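Local coordinates for ATP-dependent Clp protease proteolytic subunit (PDB 4JCQ) that forms the heptameric ring of a Clp-family serine peptidase, captured with an inactive catalytic triad, and probably degrades misfolded proteins together with an ATP-dependent partner, at the interface of chains A and B. Residues are numbered along the deposited sequence; one frame, centred on the assembly and turned at random. Chains: chain A/B, ATP-dependent Clp protease proteolytic subunit.

Contact 1: the interface of chains A and B. Residues chain A 32, 35-36, 39-40, 69; chain B 25, 27.
B:Tyr27 and B:Leu25, both on strand 23-27, press against one flank of helix 32-48 of the neighbouring subunit. The CD1-CE1 edge of the tyrosine ring abuts the helix backbone at A:Glu36, CD1 coming within 3.5 Å of the glutamate CA, while the methyl of A:Ala35 touches CE1; so small a residue lets the ring settle close to the helix. At the rim, the backbone carbonyl of A:Gln32 approaches in the ring plane. The phenol OH extends along the helix flank to the hydroxyl OG of A:Ser39, one turn beyond A:Ala35, in a hydrogen bond of 3.0 Å. The side chains of A:Thr69, from helix 64-76, and B:Tyr27 point toward each other, with methyl CG2 touching OH.

Two residues back along the strand, B:Leu25 puts CD1 against the aliphatic parts of A:Lys40 and A:Glu36, 3.6 Å from CG of the lysine. Long chains with polar ends suit this place, since their methylenes cover the leucine while their charges lie farther out. With CG of A:Glu36 anti to the backbone N (chi1 -176°) and the chain extended beyond it, the carboxylate arrives beside strand 23-27. There OE1 binds a water at 2.9 Å, which also meets B:Leu25 O and the amide N of B:Tyr27, the latter nearly straight (173° at H).

In the second shell, OG of A:Ser39 donates to A:Ala35 O one turn earlier (2.8 Å), which steadies the hydroxyl facing the phenol. A salt bridge from NZ of A:Lys40 to OE2 of A:Glu36 (3.2 Å), whose hydrogen bond is weak, probably helps to position the carboxylate. Helix against strand, greasy in the middle and polar at its margins, this patch joins neighbouring subunits within the heptameric ring.

Contact 2: the interface of chains A and B. Residues chain A 65-66, 68-69; chain B 27, 58, 86-87.
A:Thr69, on helix 64-76, fits its hydroxyl between B:Asn58 and B:Thr86 and buries more surface than any other residue of this patch. Its OG1 takes a hydrogen bond from the amide ND2 of B:Asn58 at 2.7 Å. That bond is bent (134° at H), and the hydroxyl lies tilted out of the amide plane. A second bond of 2.7 Å joins OG1 to the hydroxyl OG1 of B:Thr86; the two threonine side chains meet crosswise, and either hydroxyl could be the donor. A hydroxyl suits this place because it can accept a hydrogen bond from the amide and still donate to or accept from another hydroxyl. Its branch counts too: with OG1 beside the backbone N (chi1 -70°), CG2 turns toward B:Tyr27 and the methyl of B:Thr86.

B:Gly87 follows at the end of strand 81-86. Lacking a side chain, it can bring its CA to 3.5 Å from the backbone carbonyl O of A:Glu65, in the first turn of helix 64-76, and it adopts a positive phi. A water links its carbonyl O to the carboxylate OD1 of A:Asp68, with 2.7 Å to each of these oxygens.

B:Asn58, on strand 53-59, extends from the backbone with CG anti to N (chi1 -177°), which carries its amide across to the helix. ND2 also makes a weak bond to A:Glu65 O, so the amide spans one helical turn. Behind this, CB of B:Asn58 rests over one face of the B:Tyr27 ring, toward its rim. By bonding the helix to strand ends of the adjacent subunit, the patch gives the ring joint a directional, polar component that probably fixes the subunits' register.

Contact 1: the interface of chains A and B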
ATOM      1  N   GLN A  32      10.583 -15.034   9.606  1.00 24.66           N
ATOM      2  CA  GLN A  32       9.266 -15.532  10.014  1.00 26.51           C
ATOM      3  C   GLN A  32       8.170 -15.213   8.992  1.00 25.20           C
ATOM      4  O   GLN A  32       7.245 -16.006   8.796  1.00 25.84           O
ATOM      5  CB  GLN A  32       8.897 -15.015  11.412  1.00 31.28           C
ATOM      6  CG  GLN A  32       9.598 -15.765  12.541  1.00 35.98           C
ATOM      7  CD  GLN A  32       9.458 -15.092  13.896  1.00 38.63           C
ATOM      8  OE1 GLN A  32       9.555 -13.867  14.013  1.00 39.90           O
ATOM      9  NE2 GLN A  32       9.241 -15.896  14.935  1.00 37.00           N
ATOM     10  N   ALA A  35       8.655 -17.689   6.246  1.00 21.42           N
ATOM     11  CA  ALA A  35       8.221 -18.969   6.808  1.00 22.13           C
ATOM     12  C   ALA A  35       6.696 -19.117   6.782  1.00 23.18           C
ATOM     13  O   ALA A  35       6.184 -20.191   6.467  1.00 23.90           O
ATOM     14  CB  ALA A  35       8.757 -19.151   8.223  1.00 21.93           C
ATOM     15  N   GLU A  36       5.984 -18.036   7.101  1.00 23.77           N
ATOM     16  CA  GLU A  36       4.521 -18.029   7.063  1.00 25.81           C
ATOM     17  C   GLU A  36       3.993 -18.196   5.638  1.00 26.30           C
ATOM     18  O   GLU A  36       3.095 -19.002   5.396  1.00 26.81           O
ATOM     19  CB  GLU A  36       3.955 -16.755   7.702  1.00 28.76           C
ATOM     20  CG  GLU A  36       2.432 -16.738   7.784  1.00 32.36           C
ATOM     21  CD  GLU A  36       1.874 -15.576   8.584  1.00 36.79           C
ATOM     22  OE1 GLU A  36       2.623 -14.955   9.367  1.00 38.72           O
ATOM     23  OE2 GLU A  36       0.669 -15.288   8.431  1.00 40.17           O
ATOM     24  N   SER A  39       4.822 -21.765   4.485  1.00 25.18           N
ATOM     25  CA  SER A  39       3.926 -22.683   5.195  1.00 26.44           C
ATOM     26  C   SER A  39       2.526 -22.698   4.578  1.00 27.51           C
ATOM     27  O   SER A  39       1.955 -23.767   4.362  1.00 27.95           O
ATOM     28  CB  SER A  39       3.842 -22.336   6.684  1.00 26.72           C
ATOM     29  OG  SER A  39       5.078 -22.570   7.340  1.00 26.15           O
ATOM     30  N   LYS A  40       1.992 -21.512   4.291  1.00 27.76           N
ATOM     31  CA  LYS A  40       0.673 -21.380   3.665  1.00 30.31           C
ATOM     32  C   LYS A  40       0.615 -22.034   2.287  1.00 30.09           C
ATOM     33  O   LYS A  40      -0.352 -22.730   1.972  1.00 32.26           O
ATOM     34  CB  LYS A  40       0.250 -19.910   3.575  1.00 31.97           C
ATOM     35  CG  LYS A  40      -0.287 -19.349   4.880  1.00 34.41           C
ATOM     36  CD  LYS A  40      -0.628 -17.874   4.765  1.00 37.81           C
ATOM     37  CE  LYS A  40      -1.116 -17.325   6.097  1.00 42.65           C
ATOM     38  NZ  LYS A  40      -1.416 -15.869   6.022  1.00 46.15           N
ATOM     39  N   THR A  69      11.311 -24.133  10.918  1.00 23.11           N
ATOM     40  CA  THR A  69       9.898 -24.275  10.567  1.00 23.00           C
ATOM     41  C   THR A  69       9.715 -24.753   9.126  1.00 22.27           C
ATOM     42  O   THR A  69       8.977 -25.706   8.879  1.00 23.44           O
ATOM     43  CB  THR A  69       9.108 -22.969  10.825  1.00 22.78           C
ATOM     44  OG1 THR A  69       9.005 -22.752  12.236  1.00 23.85           O
ATOM     45  CG2 THR A  69       7.697 -23.049  10.249  1.00 23.16           C
TER
ATOM     46  N   LEU B  25      -2.000 -19.798  11.378  1.00 25.33           N
ATOM     47  CA  LEU B  25      -0.577 -19.620  11.644  1.00 24.52           C
ATOM     48  C   LEU B  25      -0.354 -18.437  12.573  1.00 23.69           C
ATOM     49  O   LEU B  25      -0.817 -17.328  12.304  1.00 25.03           O
ATOM     50  CB  LEU B  25       0.214 -19.436  10.342  1.00 25.69           C
ATOM     51  CG  LEU B  25       0.092 -20.488   9.231  1.00 27.41           C
ATOM     52  CD1 LEU B  25       1.041 -20.154   8.093  1.00 28.87           C
ATOM     53  CD2 LEU B  25       0.362 -21.895   9.736  1.00 27.80           C
ATOM     54  N   TYR B  27       2.781 -16.734  13.662  1.00 22.00           N
ATOM     55  CA  TYR B  27       4.216 -16.573  13.450  1.00 22.69           C
ATOM     56  C   TYR B  27       4.624 -15.140  13.782  1.00 23.35           C
ATOM     57  O   TYR B  27       4.002 -14.188  13.303  1.00 24.47           O
ATOM     58  CB  TYR B  27       4.590 -16.868  11.989  1.00 23.22           C
ATOM     59  CG  TYR B  27       4.534 -18.321  11.531  1.00 23.73           C
ATOM     60  CD1 TYR B  27       5.286 -18.742  10.435  1.00 24.99           C
ATOM     61  CD2 TYR B  27       3.729 -19.268  12.172  1.00 24.14           C
ATOM     62  CE1 TYR B  27       5.241 -20.056   9.990  1.00 25.74           C
ATOM     63  CE2 TYR B  27       3.680 -20.586  11.737  1.00 24.79           C
ATOM     64  CZ  TYR B  27       4.437 -20.974  10.644  1.00 25.06           C
ATOM     65  OH  TYR B  27       4.389 -22.277  10.204  1.00 24.20           O
TER
HETATM   66  O   HOH W   1       1.067 -15.175  11.788  1.00 32.54           O

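Contact 2: the interface of chains A and B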
ATOM      1  N   GLU A  65      15.198 -20.144  13.525  1.00 23.88           N
ATOM      2  CA  GLU A  65      13.869 -20.650  13.881  1.00 25.53           C
ATOM      3  C   GLU A  65      12.910 -20.677  12.687  1.00 24.09           C
ATOM      4  O   GLU A  65      12.044 -21.551  12.596  1.00 23.54           O
ATOM      5  CB  GLU A  65      13.273 -19.860  15.059  1.00 28.72           C
ATOM      6  CG  GLU A  65      12.821 -18.435  14.747  1.00 30.91           C
ATOM      7  CD  GLU A  65      13.954 -17.419  14.688  1.00 32.81           C
ATOM      8  OE1 GLU A  65      15.118 -17.766  14.991  1.00 32.84           O
ATOM      9  OE2 GLU A  65      13.674 -16.255  14.335  1.00 33.95           O
ATOM     10  N   ALA A  66      13.076 -19.718  11.779  1.00 23.02           N
ATOM     11  CA  ALA A  66      12.307 -19.679  10.540  1.00 21.58           C
ATOM     12  C   ALA A  66      12.741 -20.799   9.598  1.00 21.34           C
ATOM     13  O   ALA A  66      11.909 -21.416   8.936  1.00 21.61           O
ATOM     14  CB  ALA A  66      12.460 -18.326   9.866  1.00 21.31           C
ATOM     15  N   ASP A  68      14.084 -23.633  10.612  1.00 22.65           N
ATOM     16  CA  ASP A  68      13.606 -24.851  11.272  1.00 23.57           C
ATOM     17  C   ASP A  68      12.153 -25.165  10.919  1.00 23.19           C
ATOM     18  O   ASP A  68      11.809 -26.318  10.650  1.00 24.53           O
ATOM     19  CB  ASP A  68      13.768 -24.737  12.793  1.00 25.34           C
ATOM     20  CG  ASP A  68      15.217 -24.850  13.243  1.00 28.36           C
ATOM     21  OD1 ASP A  68      15.545 -24.326  14.330  1.00 31.14           O
ATOM     22  OD2 ASP A  68      16.033 -25.462  12.518  1.00 31.64           O
ATOM     23  N   THR A  69      11.311 -24.133  10.918  1.00 23.11           N
ATOM     24  CA  THR A  69       9.898 -24.275  10.567  1.00 23.00           C
ATOM     25  C   THR A  69       9.715 -24.753   9.126  1.00 22.27           C
ATOM     26  O   THR A  69       8.977 -25.706   8.879  1.00 23.44           O
ATOM     27  CB  THR A  69       9.108 -22.969  10.825  1.00 22.78           C
ATOM     28  OG1 THR A  69       9.005 -22.752  12.236  1.00 23.85           O
ATOM     29  CG2 THR A  69       7.697 -23.049  10.249  1.00 23.16           C
TER
ATOM     30  N   TYR B  27       2.781 -16.734  13.662  1.00 22.00           N
ATOM     31  CA  TYR B  27       4.216 -16.573  13.450  1.00 22.69           C
ATOM     32  C   TYR B  27       4.624 -15.140  13.782  1.00 23.35           C
ATOM     33  O   TYR B  27       4.002 -14.188  13.303  1.00 24.47           O
ATOM     34  CB  TYR B  27       4.590 -16.868  11.989  1.00 23.22           C
ATOM     35  CG  TYR B  27       4.534 -18.321  11.531  1.00 23.73           C
ATOM     36  CD1 TYR B  27       5.286 -18.742  10.435  1.00 24.99           C
ATOM     37  CD2 TYR B  27       3.729 -19.268  12.172  1.00 24.14           C
ATOM     38  CE1 TYR B  27       5.241 -20.056   9.990  1.00 25.74           C
ATOM     39  CE2 TYR B  27       3.680 -20.586  11.737  1.00 24.79           C
ATOM     40  CZ  TYR B  27       4.437 -20.974  10.644  1.00 25.06           C
ATOM     41  OH  TYR B  27       4.389 -22.277  10.204  1.00 24.20           O
ATOM     42  N   ASN B  58       4.938 -20.291  15.852  1.00 22.39           N
ATOM     43  CA  ASN B  58       6.352 -19.940  15.862  1.00 22.11           C
ATOM     44  C   ASN B  58       6.468 -18.515  16.398  1.00 21.55           C
ATOM     45  O   ASN B  58       6.338 -17.549  15.644  1.00 21.03           O
ATOM     46  CB  ASN B  58       6.945 -20.040  14.445  1.00 22.39           C
ATOM     47  CG  ASN B  58       8.441 -19.746  14.399  1.00 23.09           C
ATOM     48  OD1 ASN B  58       8.967 -18.973  15.198  1.00 25.14           O
ATOM     49  ND2 ASN B  58       9.131 -20.358  13.446  1.00 23.61           N
ATOM     50  N   THR B  86       6.510 -24.927  16.454  1.00 21.85           N
ATOM     51  CA  THR B  86       7.523 -25.014  15.403  1.00 23.05           C
ATOM     52  C   THR B  86       8.521 -23.857  15.476  1.00 23.14           C
ATOM     53  O   THR B  86       8.130 -22.705  15.650  1.00 22.64           O
ATOM     54  CB  THR B  86       6.885 -25.129  13.994  1.00 24.11           C
ATOM     55  OG1 THR B  86       7.910 -25.114  12.997  1.00 25.80           O
ATOM     56  CG2 THR B  86       5.887 -23.994  13.721  1.00 24.24           C
ATOM     57  N   GLY B  87       9.810 -24.174  15.354  1.00 23.25           N
ATOM     58  CA  GLY B  87      10.868 -23.165  15.429  1.00 23.47           C
ATOM     59  C   GLY B  87      11.167 -22.792  16.867  1.00 22.98           C
ATOM     60  O   GLY B  87      12.069 -23.354  17.485  1.00 24.00           O
TER
HETATM   61  O   HOH W   2      14.646 -23.937  16.815  1.00 33.34           O

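Contact 1 and contact 2 are neighbouring parts of one subunit boundary, with the centres of their C-alpha atoms about 7 Å apart. A:Thr69 and B:Tyr27 belong to both, so helix 64-76 of one chain and strand 23-27 of the other tie the two patches into a continuous seam. Contact 1 adds helix 32-48 to it, and contact 2 adds strands 53-59 and 81-86. Contact 2 lies nearer the catalytic machinery, its centre about 14 Å from A:Ser91 against about 17 Å for contact 1. Whether the seam and the catalytic residues are coupled, the structure alone does not show.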